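Local coordinates for protein dimethyladenosine transferase, putative (Plasmodium falciparum, PDB 2H1R) that probably dimethylates adenine in ribosomal RNA with S-adenosyl-L-methionine as methyl donor, this chain holding most of the full-length protein, at residues K33-A38 with T57-P62; K117-L122 with L138-E143; I68-D73 with I100-P105; C51-L56 with K81-Y86; R130-C135 with S199-N204. One frame throughout, in Å; residues are numbered along the deposited sequence.

Interaction 1: K33-A38 with T57-P62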
# COMPACT_ATOMS: atom_id res chain seq x y z
N LYS A 33 -21.83 5.43 -1.68
CA LYS A 33 -20.99 4.96 -0.58
C LYS A 33 -19.54 5.42 -0.77
O LYS A 33 -18.87 5.74 0.22
CB LYS A 33 -21.01 3.43 -0.52
CG LYS A 33 -22.38 2.86 -0.14
CD LYS A 33 -22.29 1.44 0.35
CE LYS A 33 -21.71 1.40 1.77
NZ LYS A 33 -22.13 0.18 2.52
N ILE A 34 -19.08 5.42 -2.01
CA ILE A 34 -17.72 5.91 -2.33
C ILE A 34 -17.60 7.38 -1.88
O ILE A 34 -16.66 7.76 -1.19
CB ILE A 34 -17.43 5.73 -3.84
CG1 ILE A 34 -17.19 4.24 -4.14
CG2 ILE A 34 -16.21 6.53 -4.34
CD1 ILE A 34 -17.18 3.89 -5.66
N ILE A 35 -18.57 8.19 -2.31
CA ILE A 35 -18.57 9.63 -2.04
C ILE A 35 -18.60 9.90 -0.53
O ILE A 35 -17.85 10.73 -0.03
CB ILE A 35 -19.80 10.30 -2.73
CG1 ILE A 35 -19.69 10.26 -4.25
CG2 ILE A 35 -20.07 11.73 -2.15
CD1 ILE A 35 -18.42 10.93 -4.80
N TYR A 36 -19.44 9.16 0.18
CA TYR A 36 -19.54 9.32 1.65
C TYR A 36 -18.21 9.01 2.34
O TYR A 36 -17.75 9.74 3.22
CB TYR A 36 -20.65 8.45 2.23
CG TYR A 36 -20.85 8.60 3.73
CD1 TYR A 36 -21.76 9.52 4.25
CD2 TYR A 36 -20.13 7.82 4.62
CE1 TYR A 36 -21.94 9.66 5.63
CE2 TYR A 36 -20.29 7.94 5.99
CZ TYR A 36 -21.20 8.87 6.50
OH TYR A 36 -21.36 8.99 7.87
N ALA A 37 -17.59 7.92 1.93
CA ALA A 37 -16.29 7.52 2.47
C ALA A 37 -15.17 8.54 2.18
O ALA A 37 -14.27 8.72 3.00
CB ALA A 37 -15.89 6.13 1.87
N ALA A 38 -15.19 9.13 0.98
CA ALA A 38 -14.11 10.02 0.54
C ALA A 38 -14.05 11.35 1.29
O ALA A 38 -12.97 11.92 1.41
CB ALA A 38 -14.17 10.26 -0.97
N THR A 57 -17.39 10.40 -11.89
CA THR A 57 -16.82 11.73 -12.22
C THR A 57 -17.80 12.87 -11.98
O THR A 57 -17.46 13.87 -11.32
CB THR A 57 -16.34 11.79 -13.67
OG1 THR A 57 -15.53 10.65 -13.95
CG2 THR A 57 -15.46 13.05 -13.90
N VAL A 58 -19.01 12.73 -12.51
CA VAL A 58 -20.00 13.80 -12.41
C VAL A 58 -20.43 14.05 -10.97
O VAL A 58 -20.93 15.13 -10.63
CB VAL A 58 -21.21 13.56 -13.38
CG1 VAL A 58 -20.71 13.48 -14.84
CG2 VAL A 58 -22.03 12.31 -13.00
N LYS A 59 -20.22 13.06 -10.09
CA LYS A 59 -20.59 13.21 -8.69
C LYS A 59 -19.47 13.83 -7.89
O LYS A 59 -19.72 14.45 -6.83
CB LYS A 59 -20.97 11.85 -8.06
CG LYS A 59 -22.29 11.26 -8.56
CD LYS A 59 -22.46 9.82 -8.07
CE LYS A 59 -22.76 9.73 -6.57
NZ LYS A 59 -24.14 10.23 -6.29
N LEU A 60 -18.23 13.63 -8.37
CA LEU A 60 -17.02 14.21 -7.74
C LEU A 60 -16.83 15.72 -8.00
O LEU A 60 -16.44 16.46 -7.11
CB LEU A 60 -15.75 13.48 -8.25
CG LEU A 60 -15.58 11.99 -7.86
CD1 LEU A 60 -14.47 11.41 -8.70
CD2 LEU A 60 -15.27 11.85 -6.38
N LEU A 61 -17.08 16.12 -9.22
CA LEU A 61 -16.84 17.50 -9.70
C LEU A 61 -17.49 18.68 -8.89
O LEU A 61 -16.83 19.69 -8.65
CB LEU A 61 -17.19 17.57 -11.19
CG LEU A 61 -16.22 16.89 -12.17
CD1 LEU A 61 -16.86 16.67 -13.49
CD2 LEU A 61 -14.95 17.74 -12.31
N PRO A 62 -18.77 18.57 -8.53
CA PRO A 62 -19.38 19.60 -7.65
C PRO A 62 -18.85 19.57 -6.21
O PRO A 62 -19.05 20.54 -5.47
CB PRO A 62 -20.88 19.28 -7.73
CG PRO A 62 -20.90 17.79 -8.05
CD PRO A 62 -19.76 17.56 -8.95

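Interaction 2: K117-L122 with L138-E143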
# COMPACT_ATOMS: atom_id res chain seq x y z
N LYS A 117 -4.45 -7.27 -12.03
CA LYS A 117 -3.02 -7.44 -12.39
C LYS A 117 -2.09 -6.31 -11.94
O LYS A 117 -0.89 -6.53 -11.72
CB LYS A 117 -2.88 -7.67 -13.92
N ILE A 118 -2.63 -5.10 -11.79
CA ILE A 118 -1.83 -3.99 -11.25
C ILE A 118 -2.18 -3.61 -9.81
O ILE A 118 -1.84 -2.51 -9.37
CB ILE A 118 -1.85 -2.74 -12.18
CG1 ILE A 118 -3.29 -2.27 -12.46
CG2 ILE A 118 -1.08 -3.01 -13.47
CD1 ILE A 118 -3.38 -0.87 -12.99
N SER A 119 -2.83 -4.50 -9.05
CA SER A 119 -3.24 -4.15 -7.68
C SER A 119 -2.07 -3.88 -6.75
O SER A 119 -2.01 -2.82 -6.10
CB SER A 119 -4.14 -5.21 -7.08
OG SER A 119 -5.32 -5.26 -7.84
N SER A 120 -1.15 -4.83 -6.66
CA SER A 120 0.03 -4.65 -5.83
C SER A 120 0.89 -3.45 -6.28
O SER A 120 1.31 -2.64 -5.42
CB SER A 120 0.84 -5.94 -5.75
OG SER A 120 2.00 -5.72 -5.01
N PRO A 121 1.17 -3.32 -7.61
CA PRO A 121 1.88 -2.14 -8.09
C PRO A 121 1.20 -0.81 -7.70
O PRO A 121 1.89 0.16 -7.38
CB PRO A 121 1.85 -2.29 -9.61
CG PRO A 121 1.72 -3.76 -9.86
CD PRO A 121 0.87 -4.26 -8.71
N LEU A 122 -0.12 -0.77 -7.75
CA LEU A 122 -0.85 0.44 -7.34
C LEU A 122 -0.59 0.78 -5.86
O LEU A 122 -0.30 1.92 -5.53
CB LEU A 122 -2.34 0.35 -7.61
CG LEU A 122 -3.01 1.63 -7.06
CD1 LEU A 122 -2.75 2.88 -7.97
CD2 LEU A 122 -4.47 1.44 -6.70
N LEU A 138 -10.66 2.87 -2.72
CA LEU A 138 -10.14 2.00 -3.78
C LEU A 138 -10.98 0.73 -3.90
O LEU A 138 -11.26 0.09 -2.89
CB LEU A 138 -8.65 1.65 -3.52
CG LEU A 138 -7.62 2.81 -3.33
CD1 LEU A 138 -6.26 2.35 -2.78
CD2 LEU A 138 -7.40 3.59 -4.58
N MET A 139 -11.36 0.37 -5.12
CA MET A 139 -12.06 -0.89 -5.33
C MET A 139 -11.11 -1.95 -5.90
O MET A 139 -10.38 -1.69 -6.87
CB MET A 139 -13.30 -0.68 -6.19
CG MET A 139 -14.02 -1.95 -6.56
SD MET A 139 -15.66 -1.52 -7.16
CE MET A 139 -15.27 -1.06 -8.81
N PHE A 140 -11.05 -3.09 -5.23
CA PHE A 140 -10.19 -4.21 -5.63
C PHE A 140 -11.00 -5.49 -5.75
O PHE A 140 -11.99 -5.68 -5.06
CB PHE A 140 -9.08 -4.47 -4.59
CG PHE A 140 -8.06 -3.36 -4.42
CD1 PHE A 140 -7.01 -3.22 -5.32
CD2 PHE A 140 -8.11 -2.53 -3.31
CE1 PHE A 140 -6.06 -2.21 -5.17
CE2 PHE A 140 -7.15 -1.52 -3.12
CZ PHE A 140 -6.11 -1.36 -4.07
N GLN A 141 -10.53 -6.41 -6.58
CA GLN A 141 -11.07 -7.77 -6.56
C GLN A 141 -11.03 -8.31 -5.11
O GLN A 141 -10.08 -8.01 -4.37
CB GLN A 141 -10.27 -8.63 -7.54
CG GLN A 141 -11.03 -9.79 -8.13
CD GLN A 141 -10.23 -10.54 -9.20
OE1 GLN A 141 -9.96 -10.01 -10.27
NE2 GLN A 141 -9.90 -11.80 -8.91
N LYS A 142 -12.06 -9.07 -4.70
CA LYS A 142 -12.28 -9.44 -3.30
C LYS A 142 -11.07 -10.07 -2.60
O LYS A 142 -10.80 -9.78 -1.43
CB LYS A 142 -13.46 -10.42 -3.18
CG LYS A 142 -13.80 -10.86 -1.75
CD LYS A 142 -14.92 -11.93 -1.71
CE LYS A 142 -14.39 -13.34 -2.03
NZ LYS A 142 -15.53 -14.33 -2.15
N GLU A 143 -10.38 -10.93 -3.33
CA GLU A 143 -9.30 -11.76 -2.79
C GLU A 143 -8.13 -10.83 -2.37
O GLU A 143 -7.56 -10.98 -1.27
CB GLU A 143 -8.84 -12.79 -3.85
CG GLU A 143 -9.96 -13.67 -4.56
CD GLU A 143 -10.98 -12.92 -5.47
OE1 GLU A 143 -12.01 -12.46 -4.96
OE2 GLU A 143 -10.79 -12.83 -6.70
O HOH W 1 -7.98 -5.62 -7.90

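Interaction 3: I68-D73 with I100-P105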
# COMPACT_ATOMS: atom_id res chain seq x y z
N ILE A 68 -8.89 15.28 -11.59
CA ILE A 68 -7.96 14.87 -12.64
C ILE A 68 -8.25 13.40 -12.83
O ILE A 68 -8.32 12.63 -11.86
CB ILE A 68 -6.49 15.10 -12.26
CG1 ILE A 68 -6.24 16.60 -11.99
CG2 ILE A 68 -5.55 14.56 -13.36
CD1 ILE A 68 -4.98 16.88 -11.18
N THR A 69 -8.50 13.02 -14.07
CA THR A 69 -8.82 11.62 -14.32
C THR A 69 -7.80 11.00 -15.27
O THR A 69 -7.27 11.68 -16.16
CB THR A 69 -10.27 11.45 -14.80
OG1 THR A 69 -10.53 10.07 -15.06
CG2 THR A 69 -10.53 12.25 -16.03
N ILE A 70 -7.49 9.73 -15.02
CA ILE A 70 -6.55 8.95 -15.83
C ILE A 70 -7.33 7.73 -16.30
O ILE A 70 -7.78 6.93 -15.46
CB ILE A 70 -5.30 8.49 -15.02
CG1 ILE A 70 -4.51 9.70 -14.48
CG2 ILE A 70 -4.40 7.58 -15.87
CD1 ILE A 70 -3.42 9.36 -13.44
N ASP A 71 -7.52 7.60 -17.61
CA ASP A 71 -8.06 6.37 -18.20
C ASP A 71 -7.17 5.84 -19.33
O ASP A 71 -6.47 6.61 -20.01
CB ASP A 71 -9.51 6.56 -18.66
CG ASP A 71 -10.23 5.23 -18.95
OD1 ASP A 71 -11.07 4.79 -18.11
OD2 ASP A 71 -9.96 4.62 -20.02
N ILE A 72 -7.20 4.52 -19.51
CA ILE A 72 -6.37 3.84 -20.49
C ILE A 72 -6.82 4.10 -21.93
O ILE A 72 -6.00 4.01 -22.85
CB ILE A 72 -6.26 2.31 -20.19
CG1 ILE A 72 -4.85 1.78 -20.50
CG2 ILE A 72 -7.42 1.53 -20.87
CD1 ILE A 72 -4.64 0.29 -20.21
N ASP A 73 -8.10 4.44 -22.12
CA ASP A 73 -8.66 4.66 -23.47
C ASP A 73 -9.06 6.10 -23.78
O ASP A 73 -9.90 6.70 -23.09
CB ASP A 73 -9.87 3.75 -23.75
CG ASP A 73 -10.47 3.99 -25.14
OD1 ASP A 73 -9.88 3.55 -26.16
OD2 ASP A 73 -11.54 4.64 -25.21
N ILE A 100 0.09 2.95 -13.68
CA ILE A 100 1.39 2.73 -13.06
C ILE A 100 2.44 3.55 -13.80
O ILE A 100 3.36 4.10 -13.19
CB ILE A 100 1.78 1.22 -13.04
CG1 ILE A 100 0.73 0.40 -12.27
CG2 ILE A 100 3.19 1.01 -12.45
CD1 ILE A 100 0.45 0.88 -10.84
N LYS A 101 2.25 3.64 -15.13
CA LYS A 101 3.07 4.46 -16.02
C LYS A 101 2.93 5.96 -15.75
O LYS A 101 3.93 6.62 -15.49
CB LYS A 101 2.72 4.16 -17.48
N THR A 102 1.70 6.48 -15.82
CA THR A 102 1.42 7.92 -15.61
C THR A 102 2.01 8.48 -14.31
O THR A 102 1.81 7.91 -13.24
CB THR A 102 -0.12 8.20 -15.59
OG1 THR A 102 -0.73 7.66 -16.77
CG2 THR A 102 -0.41 9.70 -15.52
N VAL A 103 2.73 9.59 -14.41
CA VAL A 103 3.17 10.29 -13.20
C VAL A 103 1.93 10.87 -12.52
O VAL A 103 1.11 11.51 -13.18
CB VAL A 103 4.24 11.38 -13.49
CG1 VAL A 103 3.67 12.51 -14.37
CG2 VAL A 103 4.82 11.95 -12.18
N PHE A 104 1.75 10.59 -11.23
CA PHE A 104 0.61 11.15 -10.52
C PHE A 104 0.84 12.62 -10.23
O PHE A 104 1.93 12.99 -9.77
CB PHE A 104 0.33 10.41 -9.21
CG PHE A 104 -0.33 9.06 -9.37
CD1 PHE A 104 -0.77 8.61 -10.61
CD2 PHE A 104 -0.54 8.25 -8.26
CE1 PHE A 104 -1.39 7.34 -10.74
CE2 PHE A 104 -1.15 7.01 -8.37
CZ PHE A 104 -1.57 6.54 -9.62
N PRO A 105 -0.18 13.46 -10.47
CA PRO A 105 -0.15 14.86 -10.00
C PRO A 105 -0.24 14.92 -8.47
O PRO A 105 -0.49 13.90 -7.82
CB PRO A 105 -1.44 15.44 -10.58
CG PRO A 105 -2.36 14.27 -10.67
CD PRO A 105 -1.45 13.15 -11.16

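Interaction 4: C51-L56 with K81-Y86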
# COMPACT_ATOMS: atom_id res chain seq x y z
N CYS A 51 -12.23 6.28 -15.29
CA CYS A 51 -13.49 7.03 -15.21
C CYS A 51 -14.72 6.40 -15.89
O CYS A 51 -15.85 6.88 -15.71
CB CYS A 51 -13.30 8.48 -15.67
SG CYS A 51 -12.73 8.61 -17.37
N GLY A 52 -14.51 5.31 -16.63
CA GLY A 52 -15.61 4.66 -17.35
C GLY A 52 -16.46 5.62 -18.15
O GLY A 52 -15.95 6.36 -19.00
N THR A 53 -17.76 5.65 -17.85
CA THR A 53 -18.69 6.52 -18.57
C THR A 53 -18.85 7.89 -17.87
O THR A 53 -19.64 8.74 -18.31
CB THR A 53 -20.07 5.88 -18.64
OG1 THR A 53 -20.55 5.68 -17.30
CG2 THR A 53 -20.00 4.52 -19.35
N GLY A 54 -18.12 8.08 -16.77
CA GLY A 54 -18.13 9.33 -16.02
C GLY A 54 -19.22 9.37 -14.98
O GLY A 54 -19.54 10.45 -14.47
N ASN A 55 -19.80 8.21 -14.65
CA ASN A 55 -20.85 8.13 -13.62
C ASN A 55 -20.41 8.59 -12.23
O ASN A 55 -21.16 9.30 -11.54
CB ASN A 55 -21.41 6.70 -13.54
CG ASN A 55 -22.63 6.49 -14.41
OD1 ASN A 55 -22.95 7.33 -15.24
ND2 ASN A 55 -23.33 5.36 -14.21
N LEU A 56 -19.21 8.20 -11.81
CA LEU A 56 -18.61 8.74 -10.57
C LEU A 56 -18.01 10.16 -10.75
O LEU A 56 -18.14 11.03 -9.87
CB LEU A 56 -17.54 7.80 -10.01
CG LEU A 56 -16.89 8.26 -8.70
CD1 LEU A 56 -17.89 8.30 -7.55
CD2 LEU A 56 -15.66 7.40 -8.34
N LYS A 81 -15.56 13.87 -20.86
CA LYS A 81 -15.31 15.30 -21.05
C LYS A 81 -16.54 16.03 -21.58
O LYS A 81 -16.99 16.99 -20.97
CB LYS A 81 -14.13 15.51 -21.99
CG LYS A 81 -12.90 16.11 -21.33
CD LYS A 81 -12.86 17.65 -21.54
CE LYS A 81 -13.10 18.48 -20.24
NZ LYS A 81 -14.52 18.38 -19.69
N LYS A 82 -17.12 15.55 -22.68
CA LYS A 82 -18.37 16.13 -23.22
C LYS A 82 -19.50 16.12 -22.21
O LYS A 82 -20.24 17.11 -22.07
CB LYS A 82 -18.83 15.40 -24.48
CG LYS A 82 -18.00 15.77 -25.69
CD LYS A 82 -18.27 14.84 -26.87
CE LYS A 82 -17.24 15.10 -27.97
NZ LYS A 82 -17.23 13.97 -28.96
N ARG A 83 -19.64 15.00 -21.52
CA ARG A 83 -20.67 14.84 -20.52
C ARG A 83 -20.56 15.87 -19.40
O ARG A 83 -21.54 16.51 -19.03
CB ARG A 83 -20.62 13.44 -19.92
CG ARG A 83 -21.70 13.21 -18.90
CD ARG A 83 -21.54 11.89 -18.22
NE ARG A 83 -22.61 11.74 -17.25
CZ ARG A 83 -22.84 10.63 -16.58
NH1 ARG A 83 -22.08 9.57 -16.77
NH2 ARG A 83 -23.84 10.62 -15.70
N CYS A 84 -19.36 15.99 -18.85
CA CYS A 84 -19.13 16.89 -17.72
C CYS A 84 -19.36 18.37 -18.12
O CYS A 84 -20.02 19.11 -17.40
CB CYS A 84 -17.74 16.65 -17.14
SG CYS A 84 -17.62 14.95 -16.37
N LEU A 85 -18.83 18.76 -19.28
CA LEU A 85 -19.05 20.10 -19.84
C LEU A 85 -20.54 20.37 -19.97
O LEU A 85 -21.04 21.39 -19.48
CB LEU A 85 -18.37 20.23 -21.21
CG LEU A 85 -16.85 20.43 -21.24
CD1 LEU A 85 -16.27 20.23 -22.63
CD2 LEU A 85 -16.48 21.83 -20.71
N TYR A 86 -21.26 19.42 -20.57
CA TYR A 86 -22.72 19.50 -20.74
C TYR A 86 -23.48 19.73 -19.45
O TYR A 86 -24.51 20.46 -19.43
CB TYR A 86 -23.26 18.22 -21.40
CG TYR A 86 -24.73 18.30 -21.73
CD1 TYR A 86 -25.16 18.97 -22.88
CD2 TYR A 86 -25.69 17.73 -20.90
CE1 TYR A 86 -26.52 19.08 -23.19
CE2 TYR A 86 -27.06 17.82 -21.20
CZ TYR A 86 -27.46 18.49 -22.36
OH TYR A 86 -28.80 18.59 -22.69

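Interaction 5: R130-C135 with S199-N204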
# COMPACT_ATOMS: atom_id res chain seq x y z
N ARG A 130 4.48 11.24 -3.21
CA ARG A 130 4.77 12.47 -2.47
C ARG A 130 4.16 13.68 -3.22
O ARG A 130 4.17 13.71 -4.45
CB ARG A 130 6.28 12.70 -2.31
CG ARG A 130 7.05 11.65 -1.51
CD ARG A 130 6.58 11.56 -0.06
NE ARG A 130 7.33 10.53 0.67
CZ ARG A 130 6.99 9.24 0.73
NH1 ARG A 130 7.76 8.39 1.41
NH2 ARG A 130 5.89 8.80 0.12
N PRO A 131 3.59 14.65 -2.48
CA PRO A 131 3.36 14.72 -1.03
C PRO A 131 2.25 13.78 -0.56
O PRO A 131 1.48 13.28 -1.38
CB PRO A 131 2.90 16.17 -0.84
CG PRO A 131 2.22 16.49 -2.10
CD PRO A 131 3.07 15.85 -3.16
N LEU A 132 2.15 13.58 0.74
CA LEU A 132 1.17 12.64 1.28
C LEU A 132 -0.22 13.14 0.95
O LEU A 132 -0.45 14.35 0.89
CB LEU A 132 1.33 12.46 2.79
CG LEU A 132 2.32 11.43 3.36
CD1 LEU A 132 3.65 11.33 2.58
CD2 LEU A 132 2.58 11.68 4.84
N PHE A 133 -1.13 12.21 0.71
CA PHE A 133 -2.50 12.53 0.35
C PHE A 133 -3.39 12.28 1.57
O PHE A 133 -2.93 11.71 2.57
CB PHE A 133 -2.92 11.71 -0.89
CG PHE A 133 -2.82 10.23 -0.70
CD1 PHE A 133 -3.86 9.52 -0.08
CD2 PHE A 133 -1.68 9.53 -1.13
CE1 PHE A 133 -3.77 8.14 0.12
CE2 PHE A 133 -1.59 8.15 -0.94
CZ PHE A 133 -2.64 7.45 -0.32
N LYS A 134 -4.63 12.76 1.52
CA LYS A 134 -5.49 12.72 2.71
C LYS A 134 -6.18 11.36 2.82
O LYS A 134 -6.33 10.81 3.92
CB LYS A 134 -6.60 13.75 2.60
CG LYS A 134 -6.27 15.15 3.02
CD LYS A 134 -7.58 15.97 3.03
CE LYS A 134 -7.31 17.47 2.87
NZ LYS A 134 -8.58 18.30 2.87
N CYS A 135 -6.69 10.87 1.69
CA CYS A 135 -7.34 9.57 1.68
C CYS A 135 -7.53 8.99 0.29
O CYS A 135 -7.48 9.70 -0.69
CB CYS A 135 -8.65 9.61 2.47
SG CYS A 135 -10.17 9.47 1.59
N SER A 199 3.62 9.97 10.19
CA SER A 199 4.91 9.66 10.87
C SER A 199 5.55 8.36 10.40
O SER A 199 6.73 8.10 10.62
CB SER A 199 4.72 9.62 12.38
OG SER A 199 3.90 8.51 12.71
N SER A 200 4.77 7.54 9.72
CA SER A 200 5.27 6.29 9.22
C SER A 200 6.19 6.52 8.03
O SER A 200 7.05 5.69 7.72
CB SER A 200 4.10 5.39 8.85
OG SER A 200 3.64 4.75 10.03
N PHE A 201 6.00 7.65 7.37
CA PHE A 201 6.86 7.99 6.27
C PHE A 201 8.31 8.37 6.64
O PHE A 201 9.14 8.55 5.77
CB PHE A 201 6.15 8.94 5.32
CG PHE A 201 4.89 8.32 4.75
CD1 PHE A 201 4.89 7.77 3.48
CD2 PHE A 201 3.74 8.20 5.55
CE1 PHE A 201 3.72 7.15 2.98
CE2 PHE A 201 2.58 7.60 5.05
CZ PHE A 201 2.58 7.08 3.77
N LEU A 202 8.62 8.39 7.93
CA LEU A 202 10.00 8.46 8.37
C LEU A 202 10.77 7.13 8.13
O LEU A 202 12.01 7.10 8.02
CB LEU A 202 10.02 8.86 9.84
CG LEU A 202 9.38 10.23 10.12
CD1 LEU A 202 9.37 10.54 11.59
CD2 LEU A 202 10.18 11.25 9.38
N THR A 203 10.01 6.04 7.94
CA THR A 203 10.62 4.72 7.68
C THR A 203 11.31 4.63 6.32
O THR A 203 10.77 5.09 5.33
CB THR A 203 9.53 3.64 7.71
OG1 THR A 203 8.92 3.66 9.00
CG2 THR A 203 10.15 2.26 7.48
N ASN A 204 12.51 4.06 6.28
CA ASN A 204 13.20 3.81 5.04
C ASN A 204 12.56 2.60 4.39
O ASN A 204 12.78 1.45 4.83
CB ASN A 204 14.68 3.58 5.30
CG ASN A 204 15.45 3.27 4.05
OD1 ASN A 204 14.87 3.04 2.99
ND2 ASN A 204 16.77 3.24 4.15

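Interaction 1: K33-A38 with T57-P62
Lys59 NZ forms a salt bridge with Asp32, the residue just before 33-38 on the same helix. On the way there its aliphatic part touches Ile35. The lysine chain bends twice, with chi3 at 72° and chi4 at 71°. This doubling back sends the ammonium toward the carboxylate and lays Lys59 CE against Ile35 CG1 at 3.9 Å. One side chain thus makes both a charged and an apolar link between the two helices.

The second half of the contact is purely apolar. Ile35 CD1 meets Leu60 CD2 at 3.6 Å. Leu60 itself starts off to one side of the neighbouring helix, but its CD2 methyl comes back within reach. Ile35 therefore sits between Lys59 and Leu60, meeting the first with CG1 and the second with CD1. No hydrogen bond joins residues 33-38 to residues 57-62. The CA atoms of Ile35 and Leu60 are 7.5 Å apart.

Both helices belong to the Rossmann-like methyltransferase domain. Both pack on strand 109-113: Ile34 and Leu60 touch Thr111, and Ala38 touches Val109. Val58 and Leu61 pack on Cys84 of helix 74-86, while Lys33 and Ala37 touch strand 168-176.

Interaction 2: K117-L122 with L138-E143
This is a buried, mainly apolar helix-on-strand contact within the beta-alpha-beta unit of strand 109-113, helix 119-128 and strand 135-141. Ser119 and Leu122 come from the first turn of the helix, and Leu138 and Phe140 from the last strand of the unit. Leu122 CD2 serves both partners: it lies 4.2 Å from Leu138 CD2 and equally far from Phe140 CZ. With CG anti to the backbone N (chi1 176°), the leucine extends toward the strand and brings CD2 to both.

Ser119 comes to the edge of the Phe140 ring, near its plane. Its OG is 3.7 Å from Phe140 CD1, and its CB also touches that side of the ring. The hydroxyl is hydrogen-bonded to the backbone O of Tyr116. Ser119 OG is also hydrogen-bonded to a water oxygen, at 2.7 Å. The same water oxygen accepts from Gln141 N at 3.0 Å and lies in the plane of the Phe140 ring, at its edge.

The Phe140 side chain is about 7 Å from that of Asn113, a predicted S-adenosyl-L-methionine-binding residue. With no direct hydrogen bond between the segments, hydrocarbon packing joins them at one end. At the other, Tyr116 O and the water together satisfy the buried Ser119 hydroxyl, and the water links helix start to strand end.

Interaction 3: I68-D73 with I100-P105
Ile68 and Ile70, on the same side of strand 66-70, carry the apolar part of this contact. Ile68 CD1 lies against Pro105 CG at 3.7 Å and also touches the proline CB. These two side chains run past each other in opposite directions. Ile70 has two partners for one methyl. Its CD1 meets Thr102 CG2 tip to tip at 3.7 Å and reaches Phe104 CE1 at 3.9 Å. The phenylalanine side chain crosses that of Ile70 at about a right angle. Thr102 CG2 is anti to the backbone N, while OG1 takes the position beside that nitrogen. The methyl is thereby turned to Ile70 CD1, and OG1 lies near Ile70 CG2.

The arrangement belongs to the Rossmann-like fold of class I methyltransferases. Strand 66-70 ends just before Asp71, the acidic residue predicted to bind S-adenosyl-L-methionine. Residues 100-105 form part of the connection to strand 109-113. They follow a short unmodelled piece that contains Asp98, also predicted to bind it. The Ile70 side chain is about 6 Å from Gly50 of the same predicted site.

No hydrogen bond crosses between the two segments. Asp71 OD2 accepts from Asp73 N at 2.8 Å with a nearly straight bond (172°), forming an Asx turn. It uses the lone pair directed away from OD1. Asp73 OD2 in turn caps the following helix through Met76 N. On the other side, Lys125 makes a cation-pi contact with the Phe104 ring and donates to the backbone O of Thr102.

Interaction 4: C51-L56 with K81-Y86
The Arg83 guanidinium has Gly54 O over one face, 3.5 Å above its plane and displaced toward the rim. At its edge, near the plane, lie Thr53 O and Asn55 OD1. These acceptors come from the glycine-rich loop after strand 45-49, which carries the GxGxG signature of class I methyltransferases (Gly50, Gly52 and Gly54). Gly50 is a predicted S-adenosyl-L-methionine-binding residue. Arg83 comes from helix 74-86.

The arginine chain is extended from CG to NE, with CG anti to the backbone N (chi1 -179°). It therefore reaches straight from the helix to the loop. NH1 gives two bonds. Arg83 NH1 to Asn55 OD1 is 2.8 Å, nearly straight (167°) and in the plane of the amide carbonyl. Arg83 NH1 to Thr53 O is 3.0 Å, and here the nitrogen sits well above the carbonyl plane. The amide of Asn55 is turned 73° against the guanidinium. NE is held by a salt bridge to Glu87, one turn further along the chain. That second anchor, with the NH1 bonds, should limit rotation of the group.

The loop has its own internal bracing. Residues Cys51 to Gly54 form a type II' turn, closed by Gly54 N to Cys51 O at 2.8 Å. Cys51 N also makes a weak hydrogen bond to Asp71, likewise predicted to bind the cofactor. Arg83 thus ties helix 74-86 to a loop that probably helps to bind S-adenosyl-L-methionine. Its remaining bond to the loop is weak: Arg83 NH2 to Asn55 OD1 at 3.4 Å.

Interaction 5: R130-C135 with S199-N204
Phe201 is approached from two directions: Leu132 covers one face of its ring and Arg130 comes to its edge. The contact joins the loop before strand 135-141 of the Rossmann-like domain to the 3-10 turn that follows strand 189-196. That turn leads into helix 205-216, the first of the C-terminal helices. A catalytic domain followed by a smaller helical part is the layout of this rRNA methyltransferase family.

Leu132 and Phe201 run past each other in opposite directions. Leu132 CD1 makes a CH-pi contact, 4.0 Å from the centroid of the Phe201 ring and 17° off its normal. The other methyl, Leu132 CD2, packs on Phe201 CD2 at 3.7 Å. Both branches of the leucine are therefore used.

The arginine is set differently. The Arg130 chain bends at chi2 (-62°). Its guanidinium stands nearly upright to the Phe201 ring, with 88° between the planes. The ring points an edge at one face of the guanidinium. This is a packing contact; the charged group does not lie over the ring face. Arg130 NH2 is hydrogen-bonded to the backbone O of Ile127 near the end of helix 119-128, which helps to fix the group.

Phe167 also meets the Phe201 ring, from helix 159-167. The contact lies away from the predicted cofactor site. Where the arginine comes nearest, NH1 of Arg130 is 3.6 Å from Phe201 CD1, near the ring plane.

Overall arrangement
Interactions 1, 4 and 3 are linked in that order near the predicted S-adenosyl-L-methionine site. Interaction 3 holds Asp71 of it, while side chains of interaction 1 stand about 9 to 10 Å from those of predicted binding residues. Interactions 1 and 4 touch where Leu61 CD1 meets Cys84 SG at 3.4 Å. Interaction 4 reaches interaction 3 through Cys51, whose neighbours there are Thr69 and Asp71. Interaction 3 in turn touches interaction 2, with Ile100 CD1 3.6 Å from Leu122 N; both reach the same mixed sheet. Interaction 5 lies away from the predicted site, its centre about 31 Å from that of interaction 4. It touches interaction 1 through Ala38 O and Cys135 SG.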